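PDB 3A3J: PBP5, which removes the terminal D-alanine from the peptide side chains of cell wall precursors, acting as a D-alanyl-D-alanine carboxypeptidase. Local coordinates for residues I55-V61 against E109-G113; Q268-G273 against N308-L313. All blocks are in the same frame, centred on the assembly; numbering follows the deposited sequence.

Contact 1 of 2, residues I55-V61 against E109-G113; sequences IHNTDMV and EHISG
Ile55 and His110 touch where the loop 55-59 and the first residues of strand 60-62 run past the C-terminal end of helix 101-112. The backbones keep apart, with Val61 CA 6.8 Å from His110 CA. The loop bends through a type I beta turn from His56 to Asp59, while the helix gives way at Gly113, whose phi is positive. His110 carries the contact: its CG stands anti to the backbone N (chi1 177°), which sends the ring out to the loop. There NE2 donates an almost straight hydrogen bond to Asp59 OD2 at 3.1 Å, the oxygen lying in the ring plane. This is a His-carboxylate pair in the penicillin-binding catalytic domain, but away from the active-site serine, Ser36. The same oxygen accepts a hydrogen bond from His56 N, 2.9 Å away, on the opposite face of the carboxylate, so two bonds tie it to its own turn and to the helix. Val61 CG2 lies over one face of the imidazole in a CH-pi contact, 3.7 Å from the ring centroid. Ile55 lays CG2 obliquely against the ring and brings CD1 within 3.8 Å of Ile111 CG1, in an apolar patch that Val46 and Leu50 of helix 38-51 extend.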
ATOM      1  N   ILE A  55     -18.106   6.237 -11.350  1.00 33.76           N
ATOM      2  CA  ILE A  55     -17.645   6.864 -12.558  1.00 32.40           C
ATOM      3  C   ILE A  55     -17.269   5.651 -13.375  1.00 33.78           C
ATOM      4  O   ILE A  55     -17.201   4.531 -12.832  1.00 33.32           O
ATOM      5  CB  ILE A  55     -16.419   7.836 -12.364  1.00 32.27           C
ATOM      6  CG1 ILE A  55     -15.152   7.066 -11.910  1.00 29.88           C
ATOM      7  CG2 ILE A  55     -16.738   9.024 -11.425  1.00 29.48           C
ATOM      8  CD1 ILE A  55     -13.852   7.938 -11.745  1.00 26.08           C
ATOM      9  N   HIS A  56     -17.065   5.866 -14.668  1.00 33.96           N
ATOM     10  CA  HIS A  56     -16.720   4.803 -15.604  1.00 34.63           C
ATOM     11  C   HIS A  56     -15.511   5.218 -16.378  1.00 34.74           C
ATOM     12  O   HIS A  56     -15.287   6.399 -16.550  1.00 34.10           O
ATOM     13  CB  HIS A  56     -17.894   4.487 -16.501  1.00 34.11           C
ATOM     14  CG  HIS A  56     -18.955   3.722 -15.781  1.00 36.75           C
ATOM     15  ND1 HIS A  56     -19.880   4.333 -14.953  1.00 39.34           N
ATOM     16  CD2 HIS A  56     -19.187   2.388 -15.693  1.00 36.75           C
ATOM     17  CE1 HIS A  56     -20.636   3.413 -14.381  1.00 37.62           C
ATOM     18  NE2 HIS A  56     -20.242   2.226 -14.820  1.00 39.53           N
ATOM     19  N   ASN A  57     -14.665   4.259 -16.764  1.00 36.18           N
ATOM     20  CA  ASN A  57     -13.504   4.612 -17.571  1.00 36.46           C
ATOM     21  C   ASN A  57     -13.890   5.329 -18.868  1.00 37.07           C
ATOM     22  O   ASN A  57     -13.106   6.067 -19.443  1.00 38.03           O
ATOM     23  CB  ASN A  57     -12.723   3.350 -17.957  1.00 35.87           C
ATOM     24  CG  ASN A  57     -11.795   2.921 -16.891  1.00 35.97           C
ATOM     25  OD1 ASN A  57     -11.692   1.741 -16.581  1.00 42.15           O
ATOM     26  ND2 ASN A  57     -11.116   3.857 -16.306  1.00 34.36           N
ATOM     27  N   THR A  58     -15.061   5.028 -19.382  1.00 37.74           N
ATOM     28  CA  THR A  58     -15.512   5.664 -20.611  1.00 38.37           C
ATOM     29  C   THR A  58     -16.090   7.068 -20.375  1.00 38.28           C
ATOM     30  O   THR A  58     -16.402   7.774 -21.338  1.00 38.71           O
ATOM     31  CB  THR A  58     -16.564   4.836 -21.234  1.00 38.89           C
ATOM     32  OG1 THR A  58     -17.426   4.389 -20.167  1.00 40.63           O
ATOM     33  CG2 THR A  58     -15.897   3.622 -21.899  1.00 37.98           C
ATOM     34  N   ASP A  59     -16.182   7.538 -19.137  1.00 35.83           N
ATOM     35  CA  ASP A  59     -16.606   8.929 -19.030  1.00 35.05           C
ATOM     36  C   ASP A  59     -15.694   9.858 -19.852  1.00 33.90           C
ATOM     37  O   ASP A  59     -14.498   9.780 -19.760  1.00 34.17           O
ATOM     38  CB  ASP A  59     -16.679   9.374 -17.589  1.00 32.19           C
ATOM     39  CG  ASP A  59     -17.616   8.523 -16.791  1.00 32.15           C
ATOM     40  OD1 ASP A  59     -18.473   7.839 -17.388  1.00 31.68           O
ATOM     41  OD2 ASP A  59     -17.521   8.545 -15.566  1.00 27.01           O
ATOM     42  N   MET A  60     -16.292  10.739 -20.644  1.00 33.90           N
ATOM     43  CA  MET A  60     -15.553  11.758 -21.414  1.00 33.21           C
ATOM     44  C   MET A  60     -15.615  12.987 -20.564  1.00 32.63           C
ATOM     45  O   MET A  60     -16.718  13.414 -20.181  1.00 33.38           O
ATOM     46  CB  MET A  60     -16.208  11.987 -22.768  1.00 32.16           C
ATOM     47  CG  MET A  60     -16.126  10.780 -23.685  1.00 33.43           C
ATOM     48  SD  MET A  60     -14.378  10.133 -23.773  1.00 35.00           S
ATOM     49  CE  MET A  60     -13.565  11.344 -24.828  1.00 28.86           C
ATOM     50  N   VAL A  61     -14.458  13.525 -20.208  1.00 30.77           N
ATOM     51  CA  VAL A  61     -14.385  14.664 -19.332  1.00 29.86           C
ATOM     52  C   VAL A  61     -13.942  15.881 -20.158  1.00 30.69           C
ATOM     53  O   VAL A  61     -12.965  15.789 -20.924  1.00 29.28           O
ATOM     54  CB  VAL A  61     -13.336  14.418 -18.248  1.00 28.72           C
ATOM     55  CG1 VAL A  61     -13.108  15.651 -17.311  1.00 28.52           C
ATOM     56  CG2 VAL A  61     -13.766  13.244 -17.409  1.00 29.47           C
ATOM     57  N   GLU A 109     -12.057  17.232 -10.385  1.00 29.65           N
ATOM     58  CA  GLU A 109     -13.287  17.955 -10.747  1.00 29.65           C
ATOM     59  C   GLU A 109     -14.331  17.011 -11.300  1.00 30.33           C
ATOM     60  O   GLU A 109     -15.517  17.146 -11.005  1.00 30.59           O
ATOM     61  CB  GLU A 109     -12.982  19.082 -11.739  1.00 29.09           C
ATOM     62  CG  GLU A 109     -12.007  20.085 -11.085  1.00 28.42           C
ATOM     63  CD  GLU A 109     -11.719  21.306 -11.930  1.00 29.86           C
ATOM     64  OE1 GLU A 109     -11.939  21.216 -13.132  1.00 31.13           O
ATOM     65  OE2 GLU A 109     -11.252  22.337 -11.394  1.00 29.15           O
ATOM     66  N   HIS A 110     -13.941  16.036 -12.088  1.00 29.31           N
ATOM     67  CA  HIS A 110     -14.982  15.138 -12.583  1.00 29.43           C
ATOM     68  C   HIS A 110     -15.660  14.315 -11.457  1.00 29.14           C
ATOM     69  O   HIS A 110     -16.850  13.985 -11.558  1.00 29.16           O
ATOM     70  CB  HIS A 110     -14.410  14.212 -13.656  1.00 30.15           C
ATOM     71  CG  HIS A 110     -15.379  13.187 -14.206  1.00 31.53           C
ATOM     72  ND1 HIS A 110     -16.459  13.521 -14.996  1.00 36.02           N
ATOM     73  CD2 HIS A 110     -15.375  11.834 -14.149  1.00 34.26           C
ATOM     74  CE1 HIS A 110     -17.086  12.420 -15.393  1.00 34.36           C
ATOM     75  NE2 HIS A 110     -16.459  11.382 -14.877  1.00 37.32           N
ATOM     76  N   ILE A 111     -14.889  13.956 -10.418  1.00 28.41           N
ATOM     77  CA  ILE A 111     -15.350  13.035  -9.382  1.00 27.25           C
ATOM     78  C   ILE A 111     -16.023  13.875  -8.312  1.00 28.33           C
ATOM     79  O   ILE A 111     -17.070  13.518  -7.829  1.00 29.89           O
ATOM     80  CB  ILE A 111     -14.162  12.229  -8.768  1.00 26.05           C
ATOM     81  CG1 ILE A 111     -13.660  11.152  -9.756  1.00 26.79           C
ATOM     82  CG2 ILE A 111     -14.545  11.618  -7.454  1.00 21.20           C
ATOM     83  CD1 ILE A 111     -12.234  10.686  -9.423  1.00 26.73           C
ATOM     84  N   SER A 112     -15.417  14.981  -7.934  1.00 28.55           N
ATOM     85  CA  SER A 112     -15.961  15.734  -6.808  1.00 31.16           C
ATOM     86  C   SER A 112     -16.580  17.108  -7.112  1.00 31.22           C
ATOM     87  O   SER A 112     -17.001  17.777  -6.189  1.00 32.74           O
ATOM     88  CB  SER A 112     -14.930  15.864  -5.679  1.00 30.89           C
ATOM     89  OG  SER A 112     -14.848  14.630  -4.978  1.00 34.30           O
ATOM     90  N   GLY A 113     -16.621  17.496  -8.382  1.00 31.01           N
ATOM     91  CA  GLY A 113     -17.186  18.767  -8.795  1.00 31.83           C
ATOM     92  C   GLY A 113     -16.191  19.910  -8.660  1.00 32.34           C
ATOM     93  O   GLY A 113     -16.125  20.815  -9.545  1.00 34.14           O
TER

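Contact 2 of 2, residues Q268-G273 against N308-L313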
ATOM      1  N   GLN A 268     -11.818 -27.504  21.073  1.00 39.87           N
ATOM      2  CA  GLN A 268     -11.624 -27.155  22.461  1.00 39.67           C
ATOM      3  C   GLN A 268     -12.886 -27.498  23.274  1.00 38.49           C
ATOM      4  O   GLN A 268     -14.032 -27.292  22.802  1.00 35.78           O
ATOM      5  CB  GLN A 268     -11.391 -25.651  22.532  1.00 40.75           C
ATOM      6  CG  GLN A 268     -11.157 -25.130  23.903  1.00 44.32           C
ATOM      7  CD  GLN A 268      -9.688 -25.037  24.232  1.00 52.73           C
ATOM      8  OE1 GLN A 268      -8.836 -25.630  23.556  1.00 53.39           O
ATOM      9  NE2 GLN A 268      -9.371 -24.275  25.279  1.00 55.34           N
ATOM     10  N   ARG A 269     -12.680 -27.983  24.501  1.00 37.43           N
ATOM     11  CA  ARG A 269     -13.791 -28.428  25.332  1.00 36.62           C
ATOM     12  C   ARG A 269     -14.577 -27.166  25.730  1.00 34.62           C
ATOM     13  O   ARG A 269     -13.997 -26.116  25.936  1.00 33.42           O
ATOM     14  CB  ARG A 269     -13.222 -29.172  26.564  1.00 37.65           C
ATOM     15  CG  ARG A 269     -14.160 -29.193  27.788  1.00 41.34           C
ATOM     16  CD  ARG A 269     -13.905 -30.385  28.772  1.00 49.56           C
ATOM     17  NE  ARG A 269     -15.118 -31.218  28.919  1.00 53.88           N
ATOM     18  CZ  ARG A 269     -15.343 -32.132  29.875  1.00 54.95           C
ATOM     19  NH1 ARG A 269     -14.459 -32.369  30.832  1.00 54.43           N
ATOM     20  NH2 ARG A 269     -16.483 -32.818  29.879  1.00 55.99           N
ATOM     21  N   VAL A 270     -15.887 -27.261  25.825  1.00 34.68           N
ATOM     22  CA  VAL A 270     -16.733 -26.144  26.305  1.00 34.63           C
ATOM     23  C   VAL A 270     -17.603 -26.578  27.534  1.00 35.09           C
ATOM     24  O   VAL A 270     -18.169 -27.687  27.544  1.00 34.61           O
ATOM     25  CB  VAL A 270     -17.683 -25.688  25.197  1.00 34.71           C
ATOM     26  CG1 VAL A 270     -18.549 -24.461  25.664  1.00 36.30           C
ATOM     27  CG2 VAL A 270     -16.863 -25.312  23.978  1.00 36.29           C
ATOM     28  N   TYR A 271     -17.740 -25.705  28.533  1.00 34.52           N
ATOM     29  CA  TYR A 271     -18.500 -26.058  29.740  1.00 35.48           C
ATOM     30  C   TYR A 271     -19.915 -25.534  29.657  1.00 35.83           C
ATOM     31  O   TYR A 271     -20.149 -24.361  29.298  1.00 34.78           O
ATOM     32  CB  TYR A 271     -17.795 -25.514  30.995  1.00 35.81           C
ATOM     33  CG  TYR A 271     -16.562 -26.320  31.256  1.00 34.73           C
ATOM     34  CD1 TYR A 271     -15.360 -25.996  30.654  1.00 37.46           C
ATOM     35  CD2 TYR A 271     -16.634 -27.473  32.010  1.00 37.24           C
ATOM     36  CE1 TYR A 271     -14.233 -26.776  30.846  1.00 38.94           C
ATOM     37  CE2 TYR A 271     -15.547 -28.253  32.226  1.00 37.12           C
ATOM     38  CZ  TYR A 271     -14.326 -27.899  31.641  1.00 38.42           C
ATOM     39  OH  TYR A 271     -13.219 -28.690  31.870  1.00 37.64           O
ATOM     40  N   TYR A 272     -20.865 -26.433  29.917  1.00 36.36           N
ATOM     41  CA  TYR A 272     -22.248 -25.987  30.133  1.00 36.66           C
ATOM     42  C   TYR A 272     -22.954 -25.406  28.876  1.00 38.36           C
ATOM     43  O   TYR A 272     -23.568 -24.353  28.959  1.00 37.35           O
ATOM     44  CB  TYR A 272     -22.254 -24.897  31.229  1.00 34.96           C
ATOM     45  CG  TYR A 272     -21.493 -25.233  32.503  1.00 32.25           C
ATOM     46  CD1 TYR A 272     -21.611 -26.496  33.116  1.00 30.13           C
ATOM     47  CD2 TYR A 272     -20.696 -24.292  33.106  1.00 30.41           C
ATOM     48  CE1 TYR A 272     -20.926 -26.796  34.324  1.00 25.68           C
ATOM     49  CE2 TYR A 272     -20.010 -24.573  34.305  1.00 31.47           C
ATOM     50  CZ  TYR A 272     -20.144 -25.830  34.882  1.00 28.43           C
ATOM     51  OH  TYR A 272     -19.482 -26.101  36.014  1.00 29.38           O
ATOM     52  N   GLY A 273     -22.866 -26.054  27.716  1.00 41.07           N
ATOM     53  CA  GLY A 273     -23.556 -25.513  26.527  1.00 42.90           C
ATOM     54  C   GLY A 273     -24.157 -26.613  25.685  1.00 44.56           C
ATOM     55  O   GLY A 273     -24.132 -27.776  26.096  1.00 43.20           O
ATOM     56  N   ASN A 308     -10.759 -22.256  30.606  1.00 52.79           N
ATOM     57  CA  ASN A 308     -11.563 -23.165  29.820  1.00 51.04           C
ATOM     58  C   ASN A 308     -12.607 -22.299  29.167  1.00 48.66           C
ATOM     59  O   ASN A 308     -12.674 -21.086  29.442  1.00 49.56           O
ATOM     60  CB  ASN A 308     -12.266 -24.181  30.693  1.00 51.99           C
ATOM     61  CG  ASN A 308     -11.909 -24.029  32.133  1.00 55.40           C
ATOM     62  OD1 ASN A 308     -10.846 -24.471  32.577  1.00 56.90           O
ATOM     63  ND2 ASN A 308     -12.795 -23.392  32.891  1.00 59.46           N
ATOM     64  N   LEU A 309     -13.408 -22.881  28.297  1.00 43.70           N
ATOM     65  CA  LEU A 309     -14.385 -22.067  27.607  1.00 40.84           C
ATOM     66  C   LEU A 309     -15.731 -22.399  28.205  1.00 37.92           C
ATOM     67  O   LEU A 309     -16.097 -23.565  28.340  1.00 37.45           O
ATOM     68  CB  LEU A 309     -14.395 -22.396  26.109  1.00 39.32           C
ATOM     69  CG  LEU A 309     -13.191 -21.910  25.309  1.00 41.96           C
ATOM     70  CD1 LEU A 309     -13.436 -22.266  23.864  1.00 39.74           C
ATOM     71  CD2 LEU A 309     -12.943 -20.377  25.490  1.00 37.95           C
ATOM     72  N   GLN A 310     -16.486 -21.377  28.522  1.00 36.09           N
ATOM     73  CA  GLN A 310     -17.878 -21.578  28.905  1.00 35.02           C
ATOM     74  C   GLN A 310     -18.912 -20.988  27.937  1.00 34.18           C
ATOM     75  O   GLN A 310     -18.817 -19.818  27.570  1.00 33.17           O
ATOM     76  CB  GLN A 310     -18.085 -20.960  30.274  1.00 35.76           C
ATOM     77  CG  GLN A 310     -19.469 -21.302  30.905  1.00 34.71           C
ATOM     78  CD  GLN A 310     -19.521 -20.801  32.322  1.00 34.64           C
ATOM     79  OE1 GLN A 310     -18.505 -20.772  32.977  1.00 33.67           O
ATOM     80  NE2 GLN A 310     -20.676 -20.374  32.783  1.00 30.20           N
ATOM     81  N   ALA A 311     -19.904 -21.785  27.573  1.00 34.78           N
ATOM     82  CA  ALA A 311     -21.077 -21.317  26.785  1.00 37.50           C
ATOM     83  C   ALA A 311     -21.757 -20.153  27.499  1.00 39.41           C
ATOM     84  O   ALA A 311     -21.541 -19.974  28.711  1.00 40.12           O
ATOM     85  CB  ALA A 311     -22.076 -22.457  26.532  1.00 35.81           C
ATOM     86  N   PRO A 312     -22.509 -19.280  26.763  1.00 41.30           N
ATOM     87  CA  PRO A 312     -22.745 -19.243  25.315  1.00 41.43           C
ATOM     88  C   PRO A 312     -21.484 -18.791  24.574  1.00 40.34           C
ATOM     89  O   PRO A 312     -20.750 -17.925  25.048  1.00 40.84           O
ATOM     90  CB  PRO A 312     -23.854 -18.155  25.179  1.00 40.57           C
ATOM     91  CG  PRO A 312     -23.517 -17.169  26.233  1.00 41.88           C
ATOM     92  CD  PRO A 312     -23.059 -18.057  27.414  1.00 41.56           C
ATOM     93  N   LEU A 313     -21.238 -19.385  23.422  1.00 41.26           N
ATOM     94  CA  LEU A 313     -20.173 -18.920  22.503  1.00 41.03           C
ATOM     95  C   LEU A 313     -20.710 -18.487  21.100  1.00 41.08           C
ATOM     96  O   LEU A 313     -21.404 -19.259  20.429  1.00 40.48           O
ATOM     97  CB  LEU A 313     -19.187 -20.048  22.321  1.00 40.55           C
ATOM     98  CG  LEU A 313     -17.907 -20.102  23.153  1.00 41.02           C
ATOM     99  CD1 LEU A 313     -17.959 -19.260  24.326  1.00 37.79           C
ATOM    100  CD2 LEU A 313     -17.554 -21.515  23.488  1.00 41.90           C
TER
HETATM  101  O   HOH W   1     -12.198 -24.962  27.321  1.00 35.85           O
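The ring of Tyr272 meets the amide end of Gln310 at its edge: CD2 lies 3.8 Å from Gln310 CD, with ring and amide planes nearly perpendicular, and Tyr271 CB sits over one face of the same ring. Gln310 gets there by an extended chain, its CG anti to the backbone N (chi1 -171°). The Tyr271 ring has Leu309 O near its plane at the edge, and Asn308 CB comes obliquely to CE1 at 3.3 Å. Beneath these groups the two backbones run parallel, Tyr271 pairing with Gln310. Tyr271 N donates to Leu309 O at 2.7 Å, and Ala311 N returns a bond to Tyr271 O at 3.1 Å, so both backbone polar groups of Tyr271 are used. Just before this pair, a water accepts a hydrogen bond from Leu309 N and donates one to Arg269 O. On the face of the sheet away from the Tyr271 ring, Val270 CG1 meets Leu313 CD2 tip to tip at 3.8 Å, and Leu309 CD1 packs against Gln268 CG. Ala311 CB packs on Gly273 CA at 3.4 Å. The short, weakly bonded strand 309-310 lies at one edge of the mixed sheet of the C-terminal domain, alongside strand 264-271; Val278 of strand 277-281 packs against Val270 and Leu309, and Val342 closes over Val270, Ala311 and Leu313.

In the fold
Contact 1 belongs to the D-alanyl-D-alanine carboxypeptidase part of the chain and contact 2 to the C-terminal domain; their centres are 54 Å apart, and they share no helix or strand. Both are partly buried, with an apolar side turned inward, and neither lies at an annotated site. Contact 1 joins a loop and short strand to a helix end, so side chains do the bridging and its one hydrogen bond across the segments runs from imidazole to carboxylate. In contact 2 the segments run side by side as a short parallel strand pair, joined by backbone bonds, with tyrosine and amide groups arranged on the more exposed side.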